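Local coordinates for protein DNA polymerase III subunit beta (Helicobacter pylori 26695, PDB 4S3I) that forms a ring-shaped sliding clamp that tethers DNA polymerases and other proteins to DNA and makes replication processive, at residues E265-I270 with E329-L334; K271-L276 with E300-S305; S277-L282 with E292-E297; L282-N287 with V306-G311; K316-G321 with N344-P349. One frame throughout, in Å; residues are numbered along the deposited sequence.

Interaction 1 of 5, residues E265-I270 with E329-L334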
# COMPACT_ATOMS: atom_id res chain seq x y z
N GLU A 265 -3.44 18.79 -20.10
CA GLU A 265 -2.98 20.09 -19.62
C GLU A 265 -3.83 20.59 -18.45
O GLU A 265 -3.30 21.13 -17.47
CB GLU A 265 -2.98 21.15 -20.73
CG GLU A 265 -1.81 21.05 -21.68
CD GLU A 265 -1.73 22.26 -22.60
OE1 GLU A 265 -2.80 22.74 -23.05
OE2 GLU A 265 -0.59 22.73 -22.87
N PHE A 266 -5.13 20.44 -18.57
CA PHE A 266 -6.01 20.81 -17.46
C PHE A 266 -5.78 19.95 -16.20
O PHE A 266 -5.75 20.49 -15.10
CB PHE A 266 -7.49 20.82 -17.89
CG PHE A 266 -7.94 22.17 -18.39
CD1 PHE A 266 -7.41 22.70 -19.57
CD2 PHE A 266 -8.84 22.93 -17.66
CE1 PHE A 266 -7.79 23.98 -20.02
CE2 PHE A 266 -9.24 24.19 -18.11
CZ PHE A 266 -8.70 24.72 -19.29
N LYS A 267 -5.63 18.63 -16.37
CA LYS A 267 -5.34 17.76 -15.23
C LYS A 267 -4.07 18.24 -14.53
O LYS A 267 -4.03 18.38 -13.32
CB LYS A 267 -5.13 16.30 -15.66
CG LYS A 267 -6.40 15.49 -15.99
CD LYS A 267 -5.98 14.06 -16.39
CE LYS A 267 -7.17 13.18 -16.74
NZ LYS A 267 -6.72 11.79 -17.10
N GLU A 268 -3.04 18.50 -15.33
CA GLU A 268 -1.73 18.85 -14.79
C GLU A 268 -1.80 20.20 -14.05
O GLU A 268 -1.23 20.37 -12.97
CB GLU A 268 -0.71 18.89 -15.94
CG GLU A 268 0.72 19.04 -15.53
CD GLU A 268 1.65 19.17 -16.74
OE1 GLU A 268 2.88 19.33 -16.53
OE2 GLU A 268 1.15 19.11 -17.89
N SER A 269 -2.54 21.14 -14.62
CA SER A 269 -2.64 22.48 -14.06
C SER A 269 -3.46 22.48 -12.77
O SER A 269 -3.11 23.15 -11.80
CB SER A 269 -3.25 23.44 -15.09
OG SER A 269 -2.37 23.59 -16.19
N ILE A 270 -4.55 21.72 -12.78
CA ILE A 270 -5.42 21.59 -11.61
C ILE A 270 -4.73 20.89 -10.43
O ILE A 270 -4.83 21.34 -9.29
CB ILE A 270 -6.73 20.88 -11.99
CG1 ILE A 270 -7.56 21.81 -12.87
CG2 ILE A 270 -7.51 20.46 -10.74
CD1 ILE A 270 -8.64 21.11 -13.64
N GLU A 329 -11.77 14.42 -11.36
CA GLU A 329 -12.46 13.15 -11.54
C GLU A 329 -13.30 13.16 -12.82
O GLU A 329 -13.36 12.15 -13.52
CB GLU A 329 -13.29 12.78 -10.30
CG GLU A 329 -12.38 12.51 -9.09
CD GLU A 329 -13.12 11.92 -7.88
OE1 GLU A 329 -12.47 11.20 -7.10
OE2 GLU A 329 -14.32 12.20 -7.70
N ALA A 330 -13.90 14.29 -13.15
CA ALA A 330 -14.67 14.37 -14.40
C ALA A 330 -13.76 14.16 -15.61
O ALA A 330 -14.15 13.52 -16.59
CB ALA A 330 -15.41 15.70 -14.50
N LEU A 331 -12.53 14.66 -15.54
CA LEU A 331 -11.59 14.49 -16.65
C LEU A 331 -11.10 13.04 -16.72
O LEU A 331 -10.94 12.47 -17.81
CB LEU A 331 -10.41 15.46 -16.51
CG LEU A 331 -10.73 16.95 -16.61
CD1 LEU A 331 -9.45 17.75 -16.49
CD2 LEU A 331 -11.48 17.30 -17.93
N ASN A 332 -10.83 12.44 -15.56
CA ASN A 332 -10.42 11.03 -15.50
C ASN A 332 -11.43 10.10 -16.19
O ASN A 332 -11.06 9.06 -16.73
CB ASN A 332 -10.21 10.58 -14.04
CG ASN A 332 -9.07 11.30 -13.36
OD1 ASN A 332 -8.18 11.84 -14.01
ND2 ASN A 332 -9.09 11.30 -12.02
N ALA A 333 -12.70 10.47 -16.16
CA ALA A 333 -13.76 9.64 -16.73
C ALA A 333 -13.85 9.73 -18.26
O ALA A 333 -14.67 9.05 -18.87
CB ALA A 333 -15.08 9.99 -16.12
N LEU A 334 -13.03 10.58 -18.87
CA LEU A 334 -13.08 10.83 -20.32
C LEU A 334 -12.04 10.05 -21.09
O LEU A 334 -10.89 9.96 -20.67
CB LEU A 334 -12.84 12.31 -20.61
CG LEU A 334 -13.77 13.25 -19.86
CD1 LEU A 334 -13.43 14.68 -20.26
CD2 LEU A 334 -15.22 12.93 -20.22
O HOH W 1 -8.62 10.72 -18.59
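Lys267 and Leu331 meet where helix 263-273 lies beside helix 324-332, the helix pair of the C-terminal domain in the beta sliding clamp fold; in this family such helices line the channel of the ring through which DNA passes. Leu331 supplies the apolar centre. Its CD1 lies 3.9 Å from Phe266 CB and 3.8 Å from Lys267 CG, and Ile270 CD1 approaches the same methyl more loosely. Phe266 offers only the root of its side chain here, because its ring leads away to edge-to-face contacts with Phe291 and Phe339. The side chains of Lys267 and Leu331 run antiparallel past one another. With CG anti to the carbonyl carbon (chi1 -77°) and the chain extended beyond it, Lys267 runs across to the neighbouring helix, where its CE passes 4.0 Å from Leu331 CB and 3.2 Å from Asn332 OD1. The hydrocarbon part of the lysine therefore covers the leucine while its ammonium arrives near the last turn of helix 324-332. Carbonyl oxygens at this helix end would be expected to attract positive charge, and a second lysine, Lys263, bonds to Leu334 O. Lys267 NZ also makes a salt bridge to Glu264 on its own helix. Glu268, on the same helix, forms a salt bridge with Lys85 of the second subunit. Between the helices a water accepts from Lys267 NZ at 2.6 Å; it lies 3.0 Å from Leu331 O and 3.2 Å from Leu334 O, but cannot serve every oxygen near it, so its bonds to these two carbonyls are not settled.

Interaction 2 of 5, residues K271-L276 with E300-S305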
# COMPACT_ATOMS: atom_id res chain seq x y z
N LYS A 271 -4.03 19.80 -10.72
CA LYS A 271 -3.23 19.14 -9.68
C LYS A 271 -2.23 20.10 -9.08
O LYS A 271 -2.02 20.13 -7.87
CB LYS A 271 -2.51 17.92 -10.24
CG LYS A 271 -3.42 16.77 -10.60
CD LYS A 271 -2.67 15.64 -11.29
CE LYS A 271 -3.61 14.48 -11.62
NZ LYS A 271 -3.00 13.48 -12.55
N LEU A 272 -1.61 20.89 -9.95
CA LEU A 272 -0.59 21.85 -9.54
C LEU A 272 -1.14 22.84 -8.51
O LEU A 272 -0.50 23.10 -7.49
CB LEU A 272 -0.07 22.59 -10.77
CG LEU A 272 1.11 23.52 -10.56
CD1 LEU A 272 2.12 22.78 -9.71
CD2 LEU A 272 1.75 23.92 -11.88
N CYS A 273 -2.31 23.41 -8.77
CA CYS A 273 -2.89 24.38 -7.83
C CYS A 273 -3.46 23.67 -6.61
O CYS A 273 -3.55 24.25 -5.53
CB CYS A 273 -3.96 25.25 -8.51
SG CYS A 273 -3.28 26.33 -9.81
N SER A 274 -3.81 22.40 -6.79
CA SER A 274 -4.39 21.57 -5.73
C SER A 274 -3.40 21.29 -4.62
O SER A 274 -3.78 20.77 -3.57
CB SER A 274 -4.86 20.23 -6.28
OG SER A 274 -6.06 20.39 -7.00
N SER A 275 -2.14 21.61 -4.86
CA SER A 275 -1.13 21.41 -3.84
C SER A 275 -1.42 22.32 -2.65
O SER A 275 -1.05 22.01 -1.52
CB SER A 275 0.25 21.71 -4.40
OG SER A 275 0.37 23.07 -4.75
N LEU A 276 -2.09 23.44 -2.92
CA LEU A 276 -2.32 24.45 -1.88
C LEU A 276 -3.81 24.76 -1.60
O LEU A 276 -4.11 25.56 -0.72
CB LEU A 276 -1.58 25.75 -2.22
CG LEU A 276 -0.06 25.72 -2.17
CD1 LEU A 276 0.51 27.13 -2.35
CD2 LEU A 276 0.40 25.13 -0.83
N GLU A 300 -0.53 31.76 1.20
CA GLU A 300 -0.18 30.66 0.32
C GLU A 300 -0.92 30.84 -0.99
O GLU A 300 -2.15 30.95 -0.99
CB GLU A 300 -0.51 29.32 0.97
CG GLU A 300 0.29 29.09 2.25
CD GLU A 300 -0.06 27.81 2.98
OE1 GLU A 300 -0.79 26.97 2.42
OE2 GLU A 300 0.41 27.64 4.13
N THR A 301 -0.19 30.91 -2.10
CA THR A 301 -0.83 31.04 -3.42
C THR A 301 -0.17 30.14 -4.47
O THR A 301 1.03 29.87 -4.40
CB THR A 301 -0.85 32.50 -3.96
OG1 THR A 301 0.43 32.82 -4.52
CG2 THR A 301 -1.19 33.50 -2.87
N ALA A 302 -0.97 29.69 -5.44
CA ALA A 302 -0.51 28.87 -6.54
C ALA A 302 -1.17 29.42 -7.79
O ALA A 302 -2.39 29.61 -7.81
CB ALA A 302 -0.91 27.40 -6.34
N LYS A 303 -0.39 29.69 -8.83
CA LYS A 303 -0.95 30.11 -10.11
C LYS A 303 -0.25 29.37 -11.23
O LYS A 303 0.95 29.06 -11.12
CB LYS A 303 -0.76 31.62 -10.35
CG LYS A 303 -0.62 32.50 -9.12
CD LYS A 303 -0.79 33.98 -9.46
CE LYS A 303 -0.08 34.34 -10.77
NZ LYS A 303 -0.15 35.80 -11.09
N THR A 304 -0.97 29.12 -12.31
CA THR A 304 -0.34 28.66 -13.54
C THR A 304 -1.24 28.98 -14.71
O THR A 304 -2.42 29.30 -14.52
CB THR A 304 -0.03 27.15 -13.53
OG1 THR A 304 0.87 26.84 -14.61
CG2 THR A 304 -1.29 26.35 -13.70
N SER A 305 -0.70 28.90 -15.91
CA SER A 305 -1.51 29.11 -17.09
C SER A 305 -1.04 28.22 -18.23
O SER A 305 0.07 27.68 -18.23
CB SER A 305 -1.52 30.58 -17.53
OG SER A 305 -0.24 31.00 -17.97
O HOH W 2 -3.20 26.60 1.53
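Ala302 and Cys273 form the close centre of this contact, where the C-terminal part of helix 263-273 and the turn after it rest on strand 301-307. Ala302 CB sits 3.9 Å from Cys273 CA, a small methyl that lets helix and strand come near. Leu276 presses in beside it: its CD1 lies 3.5 Å from Thr301 O, and CD2 is 3.9 Å from Glu300 OE1, the leucine and glutamate side chains crossing at about a right angle. Toward the other end Leu272 CD2 reaches Thr304 CB at 4.0 Å, again at about a right angle, while Cys273 SG keeps a looser 4.4 Å from Thr304 CG2. Thr301 and Lys303 start out away from the helix, and Lys303 is exposed. At the polar border one water donates to both Leu276 O and Glu300 OE1, each at 2.6 Å. Strand 301-307 also pairs antiparallel with a strand of the second subunit, so the sheet runs across the interface that closes the ring. The packing between the segments thus carries no direct polar bond, while Glu300 (salt bridge) and Thr304 OG1 find Lys76 and Ser105 of the second subunit, whose Phe107 also meets Leu272 and Ala302.

Interaction 3 of 5, residues S277-L282 with E292-E297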
# COMPACT_ATOMS: atom_id res chain seq x y z
N SER A 277 -4.72 24.13 -2.34
CA SER A 277 -6.14 24.45 -2.20
C SER A 277 -7.03 23.30 -2.65
O SER A 277 -6.56 22.38 -3.32
CB SER A 277 -6.48 25.68 -3.04
OG SER A 277 -6.34 25.38 -4.41
N SER A 278 -8.31 23.34 -2.30
CA SER A 278 -9.25 22.32 -2.78
C SER A 278 -10.16 22.92 -3.84
O SER A 278 -10.83 22.19 -4.59
CB SER A 278 -10.09 21.77 -1.62
OG SER A 278 -11.02 22.74 -1.19
N THR A 279 -10.20 24.24 -3.90
CA THR A 279 -10.95 24.94 -4.94
C THR A 279 -10.03 25.84 -5.76
O THR A 279 -9.00 26.33 -5.28
CB THR A 279 -12.11 25.77 -4.37
OG1 THR A 279 -11.59 26.77 -3.50
CG2 THR A 279 -13.10 24.88 -3.60
N ILE A 280 -10.41 26.05 -7.01
CA ILE A 280 -9.57 26.73 -7.97
C ILE A 280 -10.38 27.75 -8.76
O ILE A 280 -11.51 27.47 -9.16
CB ILE A 280 -8.95 25.69 -8.95
CG1 ILE A 280 -7.82 24.93 -8.26
CG2 ILE A 280 -8.44 26.35 -10.22
CD1 ILE A 280 -7.33 23.73 -9.07
N LYS A 281 -9.81 28.93 -8.97
CA LYS A 281 -10.41 29.89 -9.89
C LYS A 281 -9.85 29.70 -11.30
O LYS A 281 -8.64 29.89 -11.54
CB LYS A 281 -10.13 31.32 -9.41
CG LYS A 281 -10.68 32.41 -10.32
CD LYS A 281 -10.35 33.78 -9.73
CE LYS A 281 -10.75 34.91 -10.66
NZ LYS A 281 -10.35 36.23 -10.08
N LEU A 282 -10.71 29.29 -12.23
CA LEU A 282 -10.34 29.10 -13.63
C LEU A 282 -10.70 30.35 -14.43
O LEU A 282 -11.84 30.82 -14.39
CB LEU A 282 -11.09 27.90 -14.21
CG LEU A 282 -11.03 27.72 -15.73
CD1 LEU A 282 -9.60 27.39 -16.16
CD2 LEU A 282 -12.00 26.63 -16.23
N GLU A 292 -5.82 29.58 -10.63
CA GLU A 292 -5.36 30.16 -9.36
C GLU A 292 -5.99 29.45 -8.18
O GLU A 292 -7.19 29.17 -8.19
CB GLU A 292 -5.73 31.66 -9.28
CG GLU A 292 -4.95 32.57 -10.22
CD GLU A 292 -5.47 34.00 -10.24
OE1 GLU A 292 -6.60 34.22 -10.73
OE2 GLU A 292 -4.74 34.91 -9.78
N SER A 293 -5.20 29.19 -7.16
CA SER A 293 -5.71 28.58 -5.93
C SER A 293 -6.74 29.52 -5.32
O SER A 293 -6.55 30.73 -5.33
CB SER A 293 -4.58 28.31 -4.94
OG SER A 293 -3.91 29.50 -4.59
N LEU A 294 -7.83 28.96 -4.79
CA LEU A 294 -8.94 29.78 -4.32
C LEU A 294 -9.14 29.72 -2.80
O LEU A 294 -9.22 30.76 -2.14
CB LEU A 294 -10.22 29.39 -5.08
CG LEU A 294 -11.51 30.20 -4.94
CD1 LEU A 294 -11.31 31.68 -5.24
CD2 LEU A 294 -12.55 29.61 -5.88
N ASP A 295 -9.22 28.52 -2.25
CA ASP A 295 -9.43 28.40 -0.80
C ASP A 295 -8.13 28.06 -0.07
O ASP A 295 -8.12 27.37 0.95
CB ASP A 295 -10.57 27.42 -0.44
CG ASP A 295 -10.26 25.98 -0.84
OD1 ASP A 295 -9.31 25.76 -1.62
OD2 ASP A 295 -10.98 25.07 -0.36
N SER A 296 -7.03 28.57 -0.62
CA SER A 296 -5.71 28.42 -0.01
C SER A 296 -5.61 29.31 1.21
O SER A 296 -6.25 30.37 1.27
CB SER A 296 -4.62 28.80 -1.01
OG SER A 296 -4.75 30.15 -1.42
N GLU A 297 -4.81 28.88 2.19
CA GLU A 297 -4.53 29.66 3.39
C GLU A 297 -4.01 31.04 3.03
O GLU A 297 -3.46 31.24 1.94
CB GLU A 297 -3.46 28.95 4.23
CG GLU A 297 -3.82 27.54 4.63
CD GLU A 297 -4.72 27.48 5.85
OE1 GLU A 297 -4.83 28.52 6.56
OE2 GLU A 297 -5.30 26.41 6.11
O HOH W 3 -7.77 32.37 -12.77
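Glu292 and Lys281 bury the most surface in this contact, with Asp295 close behind; it belongs to the antiparallel beta hairpin of strands 279-284 and 288-293, and the loop after it, in the C-terminal domain of the clamp. Lys281 and Glu292 form a hydrogen-bonded pair: Lys281 N donates to Glu292 O at 2.7 Å, and Glu292 N returns a bond to Lys281 O at 3.0 Å. Their side chains run abreast in one direction on one face of the sheet. Lys281 CD passes 3.9 Å from Glu292 OE1, but Lys281 NZ stays 4.3 Å from that oxygen, a separation that would give at most a weak electrostatic attraction. On the opposite face, Ile280 turns from its partner Ser293 toward helix 263-273.

Asp295 closes the open end of the hairpin, where the strands have given way to loop. Its CG occupies the crowded position between backbone N and carbonyl carbon (chi1 65°), and OD1 and OD2 then meet Ser278 and Thr279. Ser278 N reaches the syn lone pair of Asp295 OD1 at 2.7 Å, and Thr279 N meets OD1 from above the carboxylate plane, 50° out of it, at 2.9 Å. Two backbone N-H groups thus grip one oxygen. Ser278 OG to Asp295 OD2 is modelled so short that its exact length is doubtful. Beside the carboxylate, Leu294 N donates to Thr279 O at 2.9 Å while Leu294 CB packs 3.4 Å from Thr279 OG1.

Interaction 4 of 5, residues L282-N287 with V306-G311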
# COMPACT_ATOMS: atom_id res chain seq x y z
N LEU A 282 -10.71 29.29 -12.23
CA LEU A 282 -10.34 29.10 -13.63
C LEU A 282 -10.70 30.35 -14.43
O LEU A 282 -11.84 30.82 -14.39
CB LEU A 282 -11.09 27.90 -14.21
CG LEU A 282 -11.03 27.72 -15.73
CD1 LEU A 282 -9.60 27.39 -16.16
CD2 LEU A 282 -12.00 26.63 -16.23
N THR A 283 -9.74 30.89 -15.16
CA THR A 283 -10.02 32.05 -16.00
C THR A 283 -9.77 31.71 -17.44
O THR A 283 -8.64 31.41 -17.83
CB THR A 283 -9.14 33.26 -15.64
OG1 THR A 283 -9.37 33.64 -14.27
CG2 THR A 283 -9.48 34.43 -16.57
N LEU A 284 -10.82 31.76 -18.25
CA LEU A 284 -10.68 31.48 -19.68
C LEU A 284 -10.61 32.78 -20.49
O LEU A 284 -11.46 33.66 -20.33
CB LEU A 284 -11.83 30.61 -20.16
CG LEU A 284 -11.79 29.19 -19.60
CD1 LEU A 284 -13.02 28.43 -20.02
CD2 LEU A 284 -10.54 28.48 -20.09
N GLU A 285 -9.58 32.88 -21.33
CA GLU A 285 -9.42 33.99 -22.27
C GLU A 285 -9.32 33.39 -23.64
O GLU A 285 -9.34 32.16 -23.79
CB GLU A 285 -8.16 34.80 -21.97
CG GLU A 285 -8.32 35.82 -20.86
CD GLU A 285 -6.98 36.42 -20.42
OE1 GLU A 285 -5.94 36.09 -21.03
OE2 GLU A 285 -6.99 37.23 -19.47
N LYS A 286 -9.18 34.24 -24.66
CA LYS A 286 -9.23 33.73 -26.03
C LYS A 286 -8.12 32.72 -26.32
O LYS A 286 -8.37 31.68 -26.95
CB LYS A 286 -9.21 34.86 -27.06
CG LYS A 286 -9.31 34.34 -28.48
CD LYS A 286 -9.41 35.44 -29.52
CE LYS A 286 -9.02 34.91 -30.89
NZ LYS A 286 -7.66 34.29 -30.87
N ASN A 287 -6.91 33.00 -25.85
CA ASN A 287 -5.80 32.09 -26.11
C ASN A 287 -5.06 31.69 -24.85
O ASN A 287 -3.88 31.34 -24.91
CB ASN A 287 -4.81 32.69 -27.12
CG ASN A 287 -5.42 32.86 -28.49
OD1 ASN A 287 -5.87 33.95 -28.84
ND2 ASN A 287 -5.44 31.77 -29.28
N VAL A 306 -1.93 28.08 -19.20
CA VAL A 306 -1.70 27.25 -20.35
C VAL A 306 -2.13 28.05 -21.60
O VAL A 306 -3.20 28.68 -21.60
CB VAL A 306 -2.48 25.94 -20.18
CG1 VAL A 306 -3.13 25.49 -21.48
CG2 VAL A 306 -1.58 24.86 -19.59
N GLU A 307 -1.30 28.05 -22.63
CA GLU A 307 -1.67 28.71 -23.88
C GLU A 307 -2.75 27.88 -24.58
O GLU A 307 -2.67 26.65 -24.61
CB GLU A 307 -0.44 28.81 -24.78
CG GLU A 307 -0.70 29.50 -26.11
CD GLU A 307 0.58 29.66 -26.93
OE1 GLU A 307 1.68 29.42 -26.39
OE2 GLU A 307 0.47 30.03 -28.12
N ILE A 308 -3.75 28.55 -25.14
CA ILE A 308 -4.75 27.88 -25.97
C ILE A 308 -4.56 28.31 -27.44
O ILE A 308 -4.90 29.43 -27.82
CB ILE A 308 -6.16 28.24 -25.51
CG1 ILE A 308 -6.32 27.91 -24.03
CG2 ILE A 308 -7.22 27.48 -26.34
CD1 ILE A 308 -7.66 28.31 -23.46
N GLU A 309 -4.00 27.41 -28.25
CA GLU A 309 -3.64 27.77 -29.62
C GLU A 309 -4.86 28.03 -30.51
O GLU A 309 -4.86 28.96 -31.30
CB GLU A 309 -2.76 26.70 -30.25
CG GLU A 309 -1.34 26.69 -29.73
CD GLU A 309 -0.41 25.90 -30.62
OE1 GLU A 309 0.21 26.51 -31.52
OE2 GLU A 309 -0.32 24.66 -30.44
N LYS A 310 -5.88 27.18 -30.38
CA LYS A 310 -7.11 27.35 -31.16
C LYS A 310 -8.08 28.22 -30.38
O LYS A 310 -8.82 27.73 -29.52
CB LYS A 310 -7.75 26.00 -31.49
CG LYS A 310 -8.88 26.06 -32.52
CD LYS A 310 -9.18 24.66 -33.04
CE LYS A 310 -10.12 24.68 -34.24
NZ LYS A 310 -11.41 25.36 -33.92
N GLY A 311 -8.08 29.52 -30.70
CA GLY A 311 -8.78 30.53 -29.93
C GLY A 311 -10.20 30.19 -29.51
O GLY A 311 -10.99 29.67 -30.30
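Asn287 lays its side chain over the backbone of Ile308, its carboxamide reaching the carbonyl. Asn287 ND2 donates to Ile308 O at 2.8 Å, nearly along the C=O axis and with the oxygen close to the amide plane. The backbone answers in the other direction: Ile308 N gives a straight bond of 2.8 Å to Asn287 O, although the donor stands well above the plane of that carbonyl, 70° out of it. Asn287 is therefore held both by its main chain and by its side chain, and Asn287 CA adds a C-H...O contact to Ile308 O at 3.3 Å. The amide is fixed from its far end as well. Lys286, bent at the end of its chain (chi4 -56°), brings NZ back to Asn287 OD1 at 2.7 Å, so one amide accepts from a neighbouring ammonium while donating across the contact.

These residues belong to the turn of the beta hairpin formed by strands 279-284 and 288-293, and they meet the chain as it leaves strand 301-307, the neighbour of 288-293 on the side away from 279-284. Gly311 CA comes within 3.2 Å of Lys286 O in a C-H...O contact, next to the backbone bond between Lys286 and Leu312. The apolar part of the contact is thin: Ile308 CB rests 3.7 Å from Asn287 C, and Ile308 CD1 reaches Leu284 CD2 at 4.4 Å. Ile308 also touches Leu261 and Leu284 touches Phe259, both on strand 257-262.

Interaction 5 of 5, residues K316-G321 with N344-P349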
# COMPACT_ATOMS: atom_id res chain seq x y z
N LYS A 316 -14.14 38.40 -23.84
CA LYS A 316 -13.73 38.94 -22.55
C LYS A 316 -13.64 37.77 -21.56
O LYS A 316 -14.45 36.85 -21.62
CB LYS A 316 -14.75 39.96 -22.04
CG LYS A 316 -16.16 39.40 -21.90
CD LYS A 316 -17.15 40.46 -21.45
CE LYS A 316 -18.53 39.87 -21.22
NZ LYS A 316 -18.59 39.06 -19.97
N ALA A 317 -12.67 37.83 -20.66
CA ALA A 317 -12.36 36.72 -19.75
C ALA A 317 -13.59 36.09 -19.06
O ALA A 317 -14.46 36.80 -18.55
CB ALA A 317 -11.32 37.15 -18.72
N PHE A 318 -13.64 34.76 -19.06
CA PHE A 318 -14.69 34.03 -18.36
C PHE A 318 -14.08 33.46 -17.08
O PHE A 318 -13.05 32.77 -17.12
CB PHE A 318 -15.23 32.92 -19.26
CG PHE A 318 -16.34 32.10 -18.65
CD1 PHE A 318 -17.65 32.59 -18.59
CD2 PHE A 318 -16.09 30.82 -18.16
CE1 PHE A 318 -18.68 31.83 -18.03
CE2 PHE A 318 -17.12 30.05 -17.60
CZ PHE A 318 -18.41 30.56 -17.53
N HIS A 319 -14.70 33.75 -15.94
CA HIS A 319 -14.19 33.28 -14.65
C HIS A 319 -15.10 32.21 -14.07
O HIS A 319 -16.31 32.40 -13.98
CB HIS A 319 -14.05 34.44 -13.67
CG HIS A 319 -13.20 35.57 -14.18
ND1 HIS A 319 -11.82 35.54 -14.13
CD2 HIS A 319 -13.53 36.75 -14.73
CE1 HIS A 319 -11.34 36.66 -14.63
NE2 HIS A 319 -12.36 37.41 -15.01
N LEU A 320 -14.51 31.08 -13.66
CA LEU A 320 -15.29 29.96 -13.10
C LEU A 320 -14.62 29.36 -11.85
O LEU A 320 -13.46 28.95 -11.90
CB LEU A 320 -15.47 28.88 -14.16
CG LEU A 320 -16.33 27.67 -13.78
CD1 LEU A 320 -17.79 28.09 -13.63
CD2 LEU A 320 -16.17 26.56 -14.81
N GLY A 321 -15.35 29.33 -10.73
CA GLY A 321 -14.85 28.71 -9.51
C GLY A 321 -15.17 27.23 -9.51
O GLY A 321 -16.34 26.85 -9.70
N ASN A 344 -23.05 28.05 -18.57
CA ASN A 344 -23.92 29.21 -18.67
C ASN A 344 -23.33 30.28 -17.76
O ASN A 344 -22.17 30.64 -17.91
CB ASN A 344 -25.35 28.85 -18.28
CG ASN A 344 -26.00 27.92 -19.28
OD1 ASN A 344 -26.00 28.19 -20.48
ND2 ASN A 344 -26.51 26.79 -18.80
N GLU A 345 -24.10 30.75 -16.79
CA GLU A 345 -23.58 31.71 -15.81
C GLU A 345 -22.56 31.03 -14.87
O GLU A 345 -22.63 29.82 -14.63
CB GLU A 345 -24.72 32.34 -15.02
CG GLU A 345 -24.68 33.86 -14.95
CD GLU A 345 -24.49 34.51 -16.31
OE1 GLU A 345 -23.55 35.32 -16.45
OE2 GLU A 345 -25.29 34.22 -17.23
N PRO A 346 -21.60 31.82 -14.34
CA PRO A 346 -20.56 31.27 -13.46
C PRO A 346 -21.14 30.68 -12.19
O PRO A 346 -20.44 29.90 -11.53
CB PRO A 346 -19.73 32.51 -13.08
CG PRO A 346 -19.90 33.43 -14.21
CD PRO A 346 -21.32 33.22 -14.69
N SER A 347 -22.36 31.07 -11.83
CA SER A 347 -23.02 30.55 -10.64
C SER A 347 -23.88 29.33 -10.99
O SER A 347 -24.47 28.70 -10.10
CB SER A 347 -23.90 31.63 -10.02
OG SER A 347 -24.80 32.15 -10.99
N SER A 348 -23.92 29.00 -12.28
CA SER A 348 -24.74 27.89 -12.78
C SER A 348 -23.93 26.61 -12.99
O SER A 348 -22.74 26.67 -13.27
CB SER A 348 -25.41 28.28 -14.11
OG SER A 348 -26.47 29.20 -13.89
N PRO A 349 -24.60 25.45 -12.85
CA PRO A 349 -23.98 24.15 -13.11
C PRO A 349 -23.33 24.10 -14.48
O PRO A 349 -23.88 24.65 -15.45
CB PRO A 349 -25.18 23.19 -13.08
CG PRO A 349 -26.14 23.83 -12.13
CD PRO A 349 -25.97 25.32 -12.30
O HOH W 4 -18.06 30.25 -10.40
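Pro346 lies against the edge of strand 318-323, its CB 3.5 Å from His319 O. The rest of the contact is light and mixed. Phe318, its CG anti to the backbone N (chi1 -179°), sends its ring toward the loop; Asn344 O stands at the ring edge, near its plane, 3.7 Å from Phe318 CE1, and Pro346 CG lies obliquely to the same ring, 4.3 Å from CE1. Leu320 CD1 approaches Pro346 O at 3.8 Å. A water links the two backbones, accepting from Gly321 N at 2.9 Å and donating to Pro346 O at 2.7 Å.

Behind this first shell, Pro346 is placed by a type I beta turn from Glu345 to Ser348, closed by Ser348 N bonding Glu345 O at 2.8 Å. Asn344 is held by its carboxamide, bonded to Ile256 N and Glu254 O. On the strand, His319 ND1 pairs with Thr283 OG1. The strand itself is an outer strand, within the chain, of a four-stranded antiparallel sheet, bonded to 279-284, while the turn joins strands 338-343 and 350-354 of the larger sheet that continues into the central domain, so the contact bridges the two sheets at the surface.

Interactions 1 and 2 are the buried contacts and share helix 263-273: one sets it beside helix 324-332, the other on strand 301-307 at the subunit interface, and both rest mainly on carbon packing with a water at the polar border. Interactions 3, 4 and 5 lie at the surface. Interactions 3 and 4 work at opposite ends of one hairpin, overlap in sequence at Leu282 and depend on backbone and carboxylate or amide bonds. Interaction 5 is thinner, a proline turn and a water against an outer strand of the sheet. Strand 279-284 bonds to 318-323, tying interactions 3 and 4 to 5, while Ile280 CD1 packs on Cys273 CB, joining the hairpin to the helix of interactions 1 and 2.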